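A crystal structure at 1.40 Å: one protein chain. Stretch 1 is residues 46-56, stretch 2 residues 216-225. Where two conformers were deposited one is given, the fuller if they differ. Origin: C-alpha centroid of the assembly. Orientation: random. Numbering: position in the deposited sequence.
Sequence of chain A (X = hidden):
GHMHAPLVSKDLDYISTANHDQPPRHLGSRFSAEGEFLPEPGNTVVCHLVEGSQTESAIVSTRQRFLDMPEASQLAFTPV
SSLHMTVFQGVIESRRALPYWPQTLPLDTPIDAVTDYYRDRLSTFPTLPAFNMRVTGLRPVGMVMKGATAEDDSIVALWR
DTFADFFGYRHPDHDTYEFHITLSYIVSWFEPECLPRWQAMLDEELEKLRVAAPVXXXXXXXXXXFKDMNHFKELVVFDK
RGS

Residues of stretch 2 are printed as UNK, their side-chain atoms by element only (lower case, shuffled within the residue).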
ATOM      1  N   VAL A  46      -8.256  -1.153  -3.835  1.00 11.90           N
ATOM      2  CA  VAL A  46      -7.794  -0.676  -2.533  1.00 12.69           C
ATOM      3  C   VAL A  46      -8.962  -0.345  -1.621  1.00 13.01           C
ATOM      4  O   VAL A  46     -10.076  -0.155  -2.098  1.00 14.13           O
ATOM      5  CB  VAL A  46      -6.903   0.612  -2.661  1.00 12.81           C
ATOM      6  CG1 VAL A  46      -5.857   0.449  -3.720  1.00 13.99           C
ATOM      7  CG2 VAL A  46      -7.734   1.863  -2.926  1.00 14.89           C
ATOM      8  N   CYS A  47      -8.672  -0.268  -0.323  1.00 12.83           N
ATOM      9  CA  CYS A  47      -9.597   0.266   0.685  1.00 13.68           C
ATOM     10  C   CYS A  47      -9.036   1.577   1.205  1.00 13.73           C
ATOM     11  O   CYS A  47      -7.988   1.583   1.863  1.00 13.51           O
ATOM     12  CB  CYS A  47      -9.717  -0.698   1.864  1.00 13.96           C
ATOM     13  SG  CYS A  47     -10.465  -2.293   1.474  1.00 14.06           S
ATOM     14  N   HIS A  48      -9.712   2.696   0.926  1.00 14.57           N
ATOM     15  CA  HIS A  48      -9.290   3.970   1.490  1.00 15.01           C
ATOM     16  C   HIS A  48      -9.674   4.027   2.975  1.00 15.76           C
ATOM     17  O   HIS A  48     -10.516   3.258   3.431  1.00 15.51           O
ATOM     18  CB  HIS A  48      -9.960   5.141   0.780  1.00 15.75           C
ATOM     19  CG  HIS A  48      -9.333   5.510  -0.532  1.00 15.97           C
ATOM     20  ND1 HIS A  48      -9.744   4.962  -1.725  1.00 19.24           N
ATOM     21  CD2 HIS A  48      -8.358   6.398  -0.841  1.00 17.72           C
ATOM     22  CE1 HIS A  48      -9.037   5.483  -2.717  1.00 19.02           C
ATOM     23  NE2 HIS A  48      -8.190   6.358  -2.208  1.00 19.08           N
ATOM     24  N   LEU A  49      -9.060   4.936   3.725  1.00 16.59           N
ATOM     25  CA  LEU A  49      -9.562   5.268   5.067  1.00 17.41           C
ATOM     26  C   LEU A  49     -10.871   6.046   4.948  1.00 17.97           C
ATOM     27  O   LEU A  49     -11.216   6.563   3.880  1.00 18.86           O
ATOM     28  CB  LEU A  49      -8.530   6.082   5.840  1.00 18.09           C
ATOM     29  CG  LEU A  49      -7.154   5.442   6.002  1.00 18.10           C
ATOM     30  CD1 LEU A  49      -6.228   6.331   6.807  1.00 17.98           C
ATOM     31  CD2 LEU A  49      -7.258   4.058   6.656  1.00 19.56           C
ATOM     32  N   VAL A  50     -11.615   6.094   6.044  1.00 18.51           N
ATOM     33  CA  VAL A  50     -12.820   6.906   6.127  1.00 19.09           C
ATOM     34  C   VAL A  50     -12.438   8.316   6.621  1.00 19.02           C
ATOM     35  O   VAL A  50     -11.949   8.484   7.737  1.00 18.26           O
ATOM     36  CB  VAL A  50     -13.861   6.245   7.045  1.00 19.25           C
ATOM     37  CG1 VAL A  50     -15.076   7.146   7.215  1.00 18.16           C
ATOM     38  CG2 VAL A  50     -14.278   4.881   6.495  1.00 20.15           C
ATOM     39  N   GLU A  51     -12.609   9.320   5.755  0.50 19.28           N
ATOM     40  CA  GLU A  51     -12.185  10.686   6.080  0.50 19.58           C
ATOM     41  C   GLU A  51     -12.913  11.160   7.329  0.50 19.39           C
ATOM     42  O   GLU A  51     -14.116  10.956   7.471  0.50 19.97           O
ATOM     43  CB  GLU A  51     -12.398  11.669   4.905  0.50 19.87           C
ATOM     44  CG  GLU A  51     -11.790  13.076   5.129  0.50 19.11           C
ATOM     45  CD  GLU A  51     -11.649  13.904   3.858  0.50 20.35           C
ATOM     46  OE1 GLU A  51     -12.402  14.883   3.711  0.50 20.57           O
ATOM     47  OE2 GLU A  51     -10.777  13.590   3.016  0.50 22.81           O
ATOM     48  N   GLY A  52     -12.153  11.756   8.239  1.00 19.19           N
ATOM     49  CA  GLY A  52     -12.691  12.287   9.502  1.00 19.01           C
ATOM     50  C   GLY A  52     -12.866  11.274  10.624  1.00 18.96           C
ATOM     51  O   GLY A  52     -13.208  11.653  11.740  1.00 20.34           O
ATOM     52  N   SER A  53     -12.643   9.990  10.334  1.00 17.92           N
ATOM     53  CA  SER A  53     -12.857   8.923  11.328  1.00 16.86           C
ATOM     54  C   SER A  53     -11.741   8.959  12.369  1.00 16.66           C
ATOM     55  O   SER A  53     -10.676   9.525  12.115  1.00 16.73           O
ATOM     56  CB  SER A  53     -12.885   7.557  10.628  1.00 17.17           C
ATOM     57  OG  SER A  53     -11.627   7.271  10.043  1.00 16.49           O
ATOM     58  N   GLN A  54     -11.969   8.335  13.528  0.70 15.92           N
ATOM     59  CA  GLN A  54     -10.937   8.285  14.566  0.70 16.29           C
ATOM     60  C   GLN A  54      -9.728   7.456  14.096  0.70 15.10           C
ATOM     61  O   GLN A  54      -8.584   7.711  14.506  0.70 15.94           O
ATOM     62  CB  GLN A  54     -11.522   7.799  15.895  0.70 16.68           C
ATOM     63  CG  GLN A  54     -12.616   8.758  16.436  0.70 19.92           C
ATOM     64  CD  GLN A  54     -12.743   8.794  17.959  0.70 23.56           C
ATOM     65  OE1 GLN A  54     -13.512   9.600  18.503  0.70 25.78           O
ATOM     66  NE2 GLN A  54     -12.009   7.924  18.652  0.70 26.57           N
ATOM     67  N   THR A  55      -9.977   6.476  13.221  1.00 15.04           N
ATOM     68  CA  THR A  55      -8.888   5.695  12.627  1.00 14.47           C
ATOM     69  C   THR A  55      -7.973   6.616  11.818  1.00 14.24           C
ATOM     70  O   THR A  55      -6.747   6.588  11.963  1.00 14.95           O
ATOM     71  CB  THR A  55      -9.413   4.556  11.711  1.00 14.18           C
ATOM     72  OG1 THR A  55      -9.992   3.522  12.513  1.00 14.70           O
ATOM     73  CG2 THR A  55      -8.291   3.915  10.930  1.00 14.14           C
ATOM     74  N   GLU A  56      -8.579   7.446  10.977  1.00 14.41           N
ATOM     75  CA  GLU A  56      -7.781   8.340  10.160  1.00 15.04           C
ATOM     76  C   GLU A  56      -6.977   9.316  11.018  1.00 14.85           C
ATOM     77  O   GLU A  56      -5.780   9.511  10.789  1.00 15.86           O
ATOM     78  CB  GLU A  56      -8.647   9.089   9.161  1.00 15.32           C
ATOM     79  CG  GLU A  56      -7.844  10.005   8.260  1.00 16.89           C
ATOM     80  CD  GLU A  56      -8.719  10.926   7.442  1.00 17.48           C
ATOM     81  OE1 GLU A  56      -9.412  11.764   8.050  1.00 18.45           O
ATOM     82  OE2 GLU A  56      -8.683  10.853   6.192  1.00 19.71           O
ATOM     83  N   UNK A 216      -8.603  -1.018  12.016  1.00 12.83           N
ATOM     84  CA  UNK A 216      -8.364   0.073  11.091  1.00 13.59           C
ATOM     85  C   UNK A 216      -9.622   0.220  10.256  1.00 13.45           C
ATOM     86  O   UNK A 216      -9.836  -0.530   9.296  1.00 14.34           O
ATOM     87  c   UNK A 216      -5.878  -0.398  11.122  1.00 14.47           C
ATOM     88  c   UNK A 216      -7.108  -0.189  10.225  1.00 13.17           C
ATOM     89  c   UNK A 216      -6.881   0.963   9.243  1.00 13.78           C
ATOM     90  c   UNK A 216      -5.626   0.695  12.148  1.00 16.01           C
ATOM     91  N   UNK A 217     -10.470   1.172  10.637  1.00 14.00           N
ATOM     92  CA  UNK A 217     -11.681   1.388   9.877  1.00 14.48           C
ATOM     93  C   UNK A 217     -11.334   1.796   8.449  1.00 15.00           C
ATOM     94  O   UNK A 217     -10.488   2.669   8.243  1.00 15.46           O
ATOM     95  c   UNK A 217     -12.537   2.466  10.521  1.00 14.94           C
ATOM     96  c   UNK A 217     -14.690   3.777  10.270  1.00 18.29           C
ATOM     97  o   UNK A 217     -14.268   4.563  11.102  1.00 19.41           O
ATOM     98  n   UNK A 217     -15.843   3.954   9.642  1.00 19.86           N
ATOM     99  c   UNK A 217     -13.914   2.547   9.882  1.00 15.96           C
ATOM    100  N   UNK A 218     -12.001   1.180   7.473  0.50 14.15           N
ATOM    101  CA  UNK A 218     -11.767   1.515   6.062  0.50 13.98           C
ATOM    102  C   UNK A 218     -13.040   1.460   5.240  0.50 14.26           C
ATOM    103  O   UNK A 218     -14.078   0.958   5.688  0.50 14.40           O
ATOM    104  c   UNK A 218      -8.519  -1.997   6.206  0.50 16.76           C
ATOM    105  c   UNK A 218      -9.332   0.831   6.031  0.50 12.78           C
ATOM    106  c   UNK A 218     -10.700   0.597   5.449  0.50 14.21           C
ATOM    107 se   UNK A 218      -7.976  -0.355   5.317  0.37 15.44          SE
ATOM    108  N   UNK A 219     -12.961   2.018   4.040  0.50 14.42           N
ATOM    109  CA  UNK A 219     -14.044   1.893   3.084  0.50 15.22           C
ATOM    110  C   UNK A 219     -14.036   0.465   2.525  0.50 16.18           C
ATOM    111  O   UNK A 219     -13.016  -0.222   2.592  0.50 16.19           O
ATOM    112  c   UNK A 219     -13.840   2.869   1.919  0.50 15.36           C
ATOM    113  n   UNK A 219     -12.714   6.841  -1.101  0.50 17.87           N
ATOM    114  c   UNK A 219     -13.437   4.300   2.272  0.50 15.93           C
ATOM    115  n   UNK A 219     -12.958   6.489   1.169  0.50 15.64           N
ATOM    116  c   UNK A 219     -13.555   5.162   1.016  0.50 14.41           C
ATOM    117  n   UNK A 219     -12.026   8.442   0.383  0.50 20.04           N
ATOM    118  c   UNK A 219     -12.568   7.255   0.153  0.50 17.24           C
ATOM    119  N   UNK A 220     -15.159   0.022   1.939  1.00 16.43           N
ATOM    120  CA  UNK A 220     -15.166  -1.264   1.225  1.00 16.56           C
ATOM    121  C   UNK A 220     -14.147  -1.269   0.066  1.00 15.42           C
ATOM    122  O   UNK A 220     -13.799  -0.207  -0.464  1.00 15.58           O
ATOM    123  c   UNK A 220     -16.485   0.677   1.927  1.00 17.15           C
ATOM    124  c   UNK A 220     -17.381  -0.396   1.439  1.00 18.76           C
ATOM    125  c   UNK A 220     -16.581  -1.355   0.655  1.00 17.18           C
ATOM    126  N   UNK A 221     -13.689  -2.455  -0.331  1.00 14.91           N
ATOM    127  CA  UNK A 221     -12.725  -2.497  -1.440  1.00 14.03           C
ATOM    128  C   UNK A 221     -13.307  -1.877  -2.707  1.00 13.98           C
ATOM    129  O   UNK A 221     -14.503  -2.028  -2.987  1.00 15.07           O
ATOM    130  c   UNK A 221     -12.870  -4.631  -0.345  1.00 14.39           C
ATOM    131  c   UNK A 221     -14.024  -3.798   0.173  1.00 14.89           C
ATOM    132  c   UNK A 221     -12.504  -3.997  -1.659  1.00 14.34           C
ATOM    133  N   UNK A 222     -12.460  -1.192  -3.463  1.00 13.80           N
ATOM    134  CA  UNK A 222     -12.881  -0.536  -4.680  1.00 13.91           C
ATOM    135  C   UNK A 222     -11.810  -0.663  -5.747  1.00 13.58           C
ATOM    136  O   UNK A 222     -10.625  -0.477  -5.463  1.00 13.12           O
ATOM    137  c   UNK A 222     -13.176   0.952  -4.403  1.00 14.84           C
ATOM    138  N   UNK A 223     -12.249  -0.923  -6.976  1.00 14.42           N
ATOM    139  CA  UNK A 223     -11.363  -0.879  -8.134  1.00 15.10           C
ATOM    140  C   UNK A 223     -11.167   0.590  -8.519  1.00 15.08           C
ATOM    141  O   UNK A 223     -12.153   1.327  -8.712  1.00 15.61           O
ATOM    142  c   UNK A 223      -9.620  -1.547 -12.890  1.00 17.09           C
ATOM    143  c   UNK A 223     -11.134  -1.640 -10.557  1.00 15.77           C
ATOM    144  c   UNK A 223     -11.951  -1.697  -9.296  1.00 15.60           C
ATOM    145  c   UNK A 223      -9.063  -2.057 -11.726  1.00 15.88           C
ATOM    146  c   UNK A 223      -9.824  -2.110 -10.578  1.00 16.08           C
ATOM    147  c   UNK A 223     -11.673  -1.119 -11.721  1.00 16.96           C
ATOM    148  c   UNK A 223     -10.921  -1.071 -12.882  1.00 17.16           C
ATOM    149  N   UNK A 224      -9.902   1.009  -8.615  1.00 14.58           N
ATOM    150  CA  UNK A 224      -9.524   2.406  -8.784  1.00 14.86           C
ATOM    151  C   UNK A 224      -8.550   2.558  -9.925  1.00 14.61           C
ATOM    152  O   UNK A 224      -7.840   1.601 -10.293  1.00 14.65           O
ATOM    153  c   UNK A 224      -8.814   2.955  -7.539  1.00 14.80           C
ATOM    154  s   UNK A 224      -9.800   2.940  -6.027  1.00 16.27           S
ATOM    155  N   UNK A 225      -8.485   3.766 -10.470  1.00 15.32           N
ATOM    156  CA  UNK A 225      -7.383   4.136 -11.359  1.00 16.12           C
ATOM    157  C   UNK A 225      -6.558   5.265 -10.746  1.00 15.62           C
ATOM    158  O   UNK A 225      -7.061   6.035  -9.917  1.00 16.16           O
ATOM    159  o   UNK A 225      -9.242   5.392 -15.024  1.00 22.00           O
ATOM    160  c   UNK A 225      -7.898   4.533 -12.754  1.00 16.81           C
ATOM    161  c   UNK A 225      -9.312   6.193 -14.059  1.00 19.24           C
ATOM    162  c   UNK A 225      -8.686   5.828 -12.732  1.00 17.89           C
ATOM    163  o   UNK A 225      -9.903   7.290 -14.106  1.00 22.65           O
TER
HETATM  164  O   HOH W   1     -10.332   8.865   2.684  1.00 34.45           O
HETATM  165  O   HOH W   2     -10.420   5.317   8.493  1.00 20.34           O
HETATM  166  O   HOH W   3     -12.371   4.800  12.994  1.00 15.71           O

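Position 216 carries four side-chain carbons, forked at the first, with one arm two carbons long. The one-carbon arm lies 3.7 Å from CG2 of Thr55 and 4.1 Å from CD2 of Leu49. A beta-branched chain with one longer arm is isoleucine, Ile216, and the short arm is its CG2.

Position 217 has three carbons in a row, the third bearing one oxygen and one nitrogen. This is a carboxamide, and the residue is Gln217. Its OE1 comes within 3.3 Å of Ser53 CB and accepts from water 3 at 2.7 Å, while NE2 lies 3.6 Å from Val50 CG2. The amide thus spans the loop before the helix, and the backbone is fixed as well, Gln217 N donating to Thr55 OG1 at 3.0 Å.

At position 218 an unbranched chain runs through two carbons, a selenium and a terminal carbon. The selenium packs on Cys47 CB at 3.9 Å, and the second carbon is equally far from Leu49 CD2. Selenium within a linear chain identifies selenomethionine, Met218 in the sequence.

Position 219 extends through three carbons and a nitrogen to a carbon holding two further nitrogens. This planar group lies flat on the ring of His48, centres 4.3 Å apart and planes at 22°. It is a guanidinium, and the residue is Arg219. Its NE donates to Leu49 O at 3.2 Å, and its NH2 donates to water 1 at 2.9 Å; that water donates in turn to Leu49 O at 2.7 Å. Arg219 N binds His48 O at 2.8 Å, almost straight at 171°.

Position 220 has three carbons closing a ring onto the backbone nitrogen, directed away from stretch 1. This is Pro220, largely exposed.

Position 221 repeats the three-carbon ring. It points away overall, yet its middle carbon lies 3.8 Å from Cys47 SG. With its nitrogen tied into the ring, Pro221 has no amide hydrogen to give, but its CA makes a CA-H...O contact with Val46 O at 3.6 Å.

Position 222 shows a single side-chain carbon, hence Ala222. Its backbone pairs with Val46 in both directions: Val46 N to Ala222 O at 3.0 Å, and Ala222 N to Val46 O at 2.9 Å.

Position 223 bears one carbon and a six-carbon ring without a heteroatom. Phe223 points away and does not touch stretch 1.

Position 224 has one carbon and one sulfur. Cys224 places SG 3.9 Å from Val46 CG2 and at the edge of the His48 ring.

Position 225 ends three carbons with two oxygens on the last. The carboxylate is that of Glu225, out of reach of stretch 1.

The contact buries 798 Å². Antiparallel pairing anchors one end, and the bond to Thr55 holds the other. Between them, His48 O and Leu49 O both receive hydrogen bonds from Arg219, whose guanidinium also covers His48. Water 2 adds a bridge, donating to Gln217 O at 2.7 Å and to Ser53 OG at 2.8 Å.

Stretch 2 (216-225) IQMRPPAFCE
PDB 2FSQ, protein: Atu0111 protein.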